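Local coordinates for protein Blo t 1 allergen (Blomia tropicalis, PDB 5JT8) that is a mite allergen of the papain family of cysteine proteases, made with an inhibitory propeptide and probably an endopeptidase once matured, at residues Trp119-Arg129 against Glu147-Ile158. Sequence-based numbering, arbitrary orientation.
Sequences WRQKARLTRIR and ESLYSIQKQQSI. With NO3 (nitrate ion), chain I.
T126 sets OG1 between its own backbone N and carbonyl carbon (chi1 61°), and E147, extended beyond CG, runs across it at about a right angle, so that T126 OG1 donates a hydrogen bond of 2.8 Å to E147 OE1. This is the papain fold, where the loop after the short helix 119-122 packs along the C-terminal part of the long helix 139-154 and the turn that follows it. E147 OE1 takes that hydroxyl nearly along its C-O axis and a second bond, a salt bridge of 3.1 Å from R129 NH2, from above the carboxylate plane; guanidinium and carboxylate stand 83° apart. A water also donates to OE1, while OE2 accepts from L160 N, which probably offsets the charge of this buried carboxylate. Further along, S151 swings OG away from its own N (chi1 -175°) and donates to R124 O, well out of the carbonyl plane; the modelled 2.5 Å is doubtfully short. At the far end I152 lays CD1 over one face of the W119 six-membered ring, a CH-pi contact 3.6 Å from the centroid, with A123 CB against I152 CG1. A nitrate, probably from the crystallisation liquor, also meets the R129 guanidinium near its plane, R129 NH1 donating to nitrate O3 at 2.7 Å.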
loop_
_atom_site.group_PDB
_atom_site.type_symbol
_atom_site.label_atom_id
_atom_site.label_comp_id
_atom_site.label_asym_id
_atom_site.label_seq_id
_atom_site.Cartn_x
_atom_site.Cartn_y
_atom_site.Cartn_z
ATOM N N TRP A 119 7.820 6.605 -12.485
ATOM C CA TRP A 119 8.490 5.340 -12.787
ATOM C C TRP A 119 7.675 4.453 -13.743
ATOM O O TRP A 119 8.251 3.634 -14.462
ATOM C CB TRP A 119 8.807 4.564 -11.506
ATOM C CG TRP A 119 10.064 5.005 -10.855
ATOM C CD1 TRP A 119 10.187 5.613 -9.628
ATOM C CD2 TRP A 119 11.394 4.885 -11.378
ATOM N NE1 TRP A 119 11.510 5.874 -9.364
ATOM C CE2 TRP A 119 12.272 5.441 -10.419
ATOM C CE3 TRP A 119 11.928 4.382 -12.575
ATOM C CZ2 TRP A 119 13.653 5.491 -10.605
ATOM C CZ3 TRP A 119 13.300 4.440 -12.769
ATOM C CH2 TRP A 119 14.152 5.000 -11.788
ATOM N N ARG A 120 6.354 4.630 -13.786
ATOM C CA ARG A 120 5.530 3.869 -14.739
ATOM C C ARG A 120 5.921 4.134 -16.197
ATOM O O ARG A 120 5.630 3.331 -17.088
ATOM C CB ARG A 120 4.048 4.197 -14.578
ATOM C CG ARG A 120 3.433 3.861 -13.229
ATOM C CD ARG A 120 1.974 4.327 -13.186
ATOM N NE ARG A 120 1.876 5.778 -13.338
ATOM C CZ ARG A 120 0.746 6.474 -13.270
ATOM N NH1 ARG A 120 -0.405 5.852 -13.047
ATOM N NH2 ARG A 120 0.766 7.802 -13.418
ATOM N N GLN A 121 6.564 5.272 -16.438
ATOM C CA GLN A 121 6.955 5.644 -17.789
ATOM C C GLN A 121 8.429 5.406 -18.029
ATOM O O GLN A 121 8.862 5.355 -19.172
ATOM C CB GLN A 121 6.614 7.113 -18.074
ATOM C CG GLN A 121 5.154 7.318 -18.452
ATOM C CD GLN A 121 4.742 8.769 -18.455
ATOM O OE1 GLN A 121 5.353 9.599 -19.128
ATOM N NE2 GLN A 121 3.692 9.087 -17.707
ATOM N N LYS A 122 9.201 5.264 -16.957
ATOM C CA LYS A 122 10.643 5.075 -17.095
ATOM C C LYS A 122 11.009 3.588 -17.099
ATOM O O LYS A 122 12.138 3.197 -17.417
ATOM C CB LYS A 122 11.391 5.797 -15.965
ATOM C CG LYS A 122 10.901 7.212 -15.695
ATOM C CD LYS A 122 12.011 8.092 -15.154
ATOM C CE LYS A 122 12.997 8.468 -16.259
ATOM N NZ LYS A 122 14.059 9.408 -15.787
ATOM N N ALA A 123 10.039 2.761 -16.741
ATOM C CA ALA A 123 10.288 1.354 -16.538
ATOM C C ALA A 123 8.976 0.627 -16.704
ATOM O O ALA A 123 7.901 1.224 -16.566
ATOM C CB ALA A 123 10.885 1.099 -15.143
ATOM N N ARG A 124 9.056 -0.654 -17.033
ATOM C CA ARG A 124 7.853 -1.451 -17.125
ATOM C C ARG A 124 7.647 -1.994 -15.737
ATOM O O ARG A 124 8.314 -2.933 -15.349
ATOM C CB ARG A 124 7.979 -2.574 -18.162
ATOM C CG ARG A 124 6.985 -2.450 -19.321
ATOM C CD ARG A 124 6.929 -3.704 -20.207
ATOM N NE ARG A 124 8.204 -4.417 -20.256
ATOM C CZ ARG A 124 8.359 -5.696 -19.917
ATOM N NH1 ARG A 124 7.312 -6.408 -19.515
ATOM N NH2 ARG A 124 9.560 -6.267 -19.985
ATOM N N LEU A 125 6.772 -1.357 -14.966
ATOM C CA LEU A 125 6.501 -1.823 -13.613
ATOM C C LEU A 125 5.576 -3.006 -13.710
ATOM O O LEU A 125 4.948 -3.215 -14.750
ATOM C CB LEU A 125 5.891 -0.719 -12.760
ATOM C CG LEU A 125 6.863 0.442 -12.579
ATOM C CD1 LEU A 125 6.259 1.491 -11.650
ATOM C CD2 LEU A 125 8.200 -0.077 -12.055
ATOM N N THR A 126 5.499 -3.795 -12.646
ATOM C CA THR A 126 4.687 -5.003 -12.708
ATOM C C THR A 126 3.218 -4.643 -12.528
ATOM O O THR A 126 2.877 -3.549 -12.068
ATOM C CB THR A 126 5.123 -6.044 -11.651
ATOM O OG1 THR A 126 4.974 -5.491 -10.341
ATOM C CG2 THR A 126 6.587 -6.449 -11.875
ATOM N N ARG A 127 2.352 -5.570 -12.907
ATOM C CA ARG A 127 0.918 -5.332 -12.868
ATOM C C ARG A 127 0.400 -5.124 -11.460
ATOM O O ARG A 127 0.991 -5.591 -10.490
ATOM C CB ARG A 127 0.171 -6.494 -13.533
ATOM C CG ARG A 127 0.418 -6.599 -15.031
ATOM C CD ARG A 127 -0.604 -7.517 -15.690
ATOM N NE ARG A 127 -1.181 -6.930 -16.904
ATOM C CZ ARG A 127 -2.097 -5.960 -16.912
ATOM N NH1 ARG A 127 -2.543 -5.440 -15.769
ATOM N NH2 ARG A 127 -2.561 -5.498 -18.066
ATOM N N ILE A 128 -0.723 -4.424 -11.365
ATOM C CA ILE A 128 -1.332 -4.100 -10.088
ATOM C C ILE A 128 -1.837 -5.372 -9.407
ATOM O O ILE A 128 -2.459 -6.218 -10.046
ATOM C CB ILE A 128 -2.478 -3.076 -10.285
ATOM C CG1 ILE A 128 -1.892 -1.680 -10.566
ATOM C CG2 ILE A 128 -3.418 -3.051 -9.097
ATOM C CD1 ILE A 128 -1.277 -1.014 -9.352
ATOM N N ARG A 129 -1.553 -5.508 -8.112
ATOM C CA ARG A 129 -1.958 -6.695 -7.353
ATOM C C ARG A 129 -3.183 -6.410 -6.500
ATOM O O ARG A 129 -3.593 -5.256 -6.352
ATOM C CB ARG A 129 -0.819 -7.180 -6.456
ATOM C CG ARG A 129 0.570 -7.153 -7.086
ATOM C CD ARG A 129 0.658 -7.995 -8.370
ATOM N NE ARG A 129 2.050 -8.185 -8.799
ATOM C CZ ARG A 129 2.415 -8.704 -9.972
ATOM N NH1 ARG A 129 1.496 -9.086 -10.851
ATOM N NH2 ARG A 129 3.700 -8.844 -10.265
ATOM N N GLU A 147 10.128 -5.695 -6.870
ATOM C CA GLU A 147 9.846 -6.001 -8.261
ATOM C C GLU A 147 10.195 -4.801 -9.161
ATOM O O GLU A 147 10.781 -4.983 -10.223
ATOM C CB GLU A 147 8.376 -6.427 -8.432
ATOM C CG GLU A 147 8.028 -7.740 -7.717
ATOM C CD GLU A 147 6.553 -8.126 -7.824
ATOM O OE1 GLU A 147 5.764 -7.387 -8.452
ATOM O OE2 GLU A 147 6.177 -9.183 -7.281
ATOM N N SER A 148 9.877 -3.587 -8.716
ATOM C CA SER A 148 10.231 -2.373 -9.460
ATOM C C SER A 148 11.727 -2.269 -9.712
ATOM O O SER A 148 12.173 -1.951 -10.814
ATOM C CB SER A 148 9.776 -1.119 -8.699
ATOM O OG SER A 148 8.376 -1.109 -8.592
ATOM N N LEU A 149 12.499 -2.515 -8.664
ATOM C CA LEU A 149 13.952 -2.444 -8.771
ATOM C C LEU A 149 14.501 -3.470 -9.757
ATOM O O LEU A 149 15.433 -3.157 -10.494
ATOM C CB LEU A 149 14.598 -2.621 -7.394
ATOM C CG LEU A 149 14.309 -1.476 -6.427
ATOM C CD1 LEU A 149 14.982 -1.690 -5.054
ATOM C CD2 LEU A 149 14.748 -0.145 -7.031
ATOM N N TYR A 150 13.937 -4.687 -9.788
ATOM C CA TYR A 150 14.412 -5.688 -10.753
ATOM C C TYR A 150 14.092 -5.248 -12.169
ATOM O O TYR A 150 14.857 -5.506 -13.104
ATOM C CB TYR A 150 13.820 -7.083 -10.472
ATOM C CG TYR A 150 14.628 -7.812 -9.426
ATOM C CD1 TYR A 150 15.719 -8.600 -9.785
ATOM C CD2 TYR A 150 14.340 -7.665 -8.084
ATOM C CE1 TYR A 150 16.488 -9.238 -8.827
ATOM C CE2 TYR A 150 15.096 -8.302 -7.113
ATOM C CZ TYR A 150 16.170 -9.084 -7.489
ATOM O OH TYR A 150 16.926 -9.717 -6.526
ATOM N N SER A 151 12.972 -4.562 -12.339
ATOM C CA SER A 151 12.620 -4.065 -13.674
ATOM C C SER A 151 13.570 -2.913 -14.034
ATOM O O SER A 151 14.173 -2.886 -15.103
ATOM C CB SER A 151 11.158 -3.601 -13.716
ATOM O OG SER A 151 10.780 -3.236 -15.035
ATOM N N ILE A 152 13.717 -1.980 -13.102
ATOM C CA ILE A 152 14.542 -0.805 -13.325
ATOM C C ILE A 152 16.027 -1.152 -13.584
ATOM O O ILE A 152 16.619 -0.679 -14.553
ATOM C CB ILE A 152 14.429 0.152 -12.136
ATOM C CG1 ILE A 152 12.996 0.695 -12.040
ATOM C CG2 ILE A 152 15.410 1.291 -12.294
ATOM C CD1 ILE A 152 12.712 1.467 -10.750
ATOM N N GLN A 153 16.620 -2.005 -12.755
ATOM C CA GLN A 153 18.065 -2.232 -12.844
ATOM C C GLN A 153 18.442 -3.435 -13.704
ATOM O O GLN A 153 19.566 -3.530 -14.182
ATOM C CB GLN A 153 18.650 -2.363 -11.429
ATOM C CG GLN A 153 18.439 -1.091 -10.639
ATOM C CD GLN A 153 19.087 -1.111 -9.277
ATOM O OE1 GLN A 153 18.504 -1.593 -8.308
ATOM N NE2 GLN A 153 20.282 -0.560 -9.186
ATOM N N LYS A 154 17.509 -4.343 -13.940
ATOM C CA LYS A 154 17.863 -5.548 -14.686
ATOM C C LYS A 154 16.906 -5.822 -15.837
ATOM O O LYS A 154 17.114 -6.756 -16.578
ATOM C CB LYS A 154 17.918 -6.768 -13.738
ATOM C CG LYS A 154 18.931 -6.629 -12.602
ATOM C CD LYS A 154 18.797 -7.737 -11.547
ATOM C CE LYS A 154 19.605 -8.988 -11.896
ATOM N NZ LYS A 154 21.063 -8.696 -12.068
ATOM N N GLN A 155 15.876 -4.989 -16.000
ATOM C CA GLN A 155 14.856 -5.212 -17.036
ATOM C C GLN A 155 14.321 -6.630 -16.918
ATOM O O GLN A 155 14.165 -7.329 -17.914
ATOM C CB GLN A 155 15.408 -4.967 -18.457
ATOM C CG GLN A 155 15.984 -3.560 -18.704
ATOM C CD GLN A 155 17.325 -3.322 -17.991
ATOM O OE1 GLN A 155 18.263 -4.112 -18.119
ATOM N NE2 GLN A 155 17.407 -2.238 -17.228
ATOM N N GLN A 156 14.104 -7.074 -15.682
ATOM C CA GLN A 156 13.474 -8.371 -15.429
ATOM C C GLN A 156 12.120 -8.146 -14.785
ATOM O O GLN A 156 12.007 -7.406 -13.806
ATOM C CB GLN A 156 14.340 -9.264 -14.523
ATOM C CG GLN A 156 15.622 -9.779 -15.161
ATOM C CD GLN A 156 16.539 -10.495 -14.160
ATOM O OE1 GLN A 156 16.202 -10.641 -12.990
ATOM N NE2 GLN A 156 17.704 -10.937 -14.629
ATOM N N SER A 157 11.097 -8.785 -15.335
ATOM C CA SER A 157 9.764 -8.722 -14.746
ATOM C C SER A 157 9.544 -9.977 -13.918
ATOM O O SER A 157 9.476 -11.076 -14.453
ATOM C CB SER A 157 8.682 -8.602 -15.825
ATOM O OG SER A 157 8.928 -7.479 -16.645
ATOM N N ILE A 158 9.444 -9.811 -12.608
ATOM C CA ILE A 158 9.180 -10.939 -11.732
ATOM C C ILE A 158 7.975 -10.642 -10.861
ATOM O O ILE A 158 7.648 -9.475 -10.569
ATOM C CB ILE A 158 10.390 -11.267 -10.847
ATOM C CG1 ILE A 158 10.728 -10.065 -9.967
ATOM C CG2 ILE A 158 11.592 -11.658 -11.706
ATOM C CD1 ILE A 158 12.073 -10.162 -9.268
HETATM N N NO3 I . 4.057 -9.171 -13.453
HETATM O O1 NO3 I . 3.761 -8.202 -14.213
HETATM O O2 NO3 I . 5.271 -9.469 -13.244
HETATM O O3 NO3 I . 3.137 -9.849 -12.902
HETATM O O HOH W 1 7.417 -5.448 -15.447
HETATM O O HOH W 2 11.906 -1.465 -17.464
HETATM O O HOH W 3 6.741 -3.284 -10.492
HETATM O O HOH W 4 3.913 -5.973 -7.181
#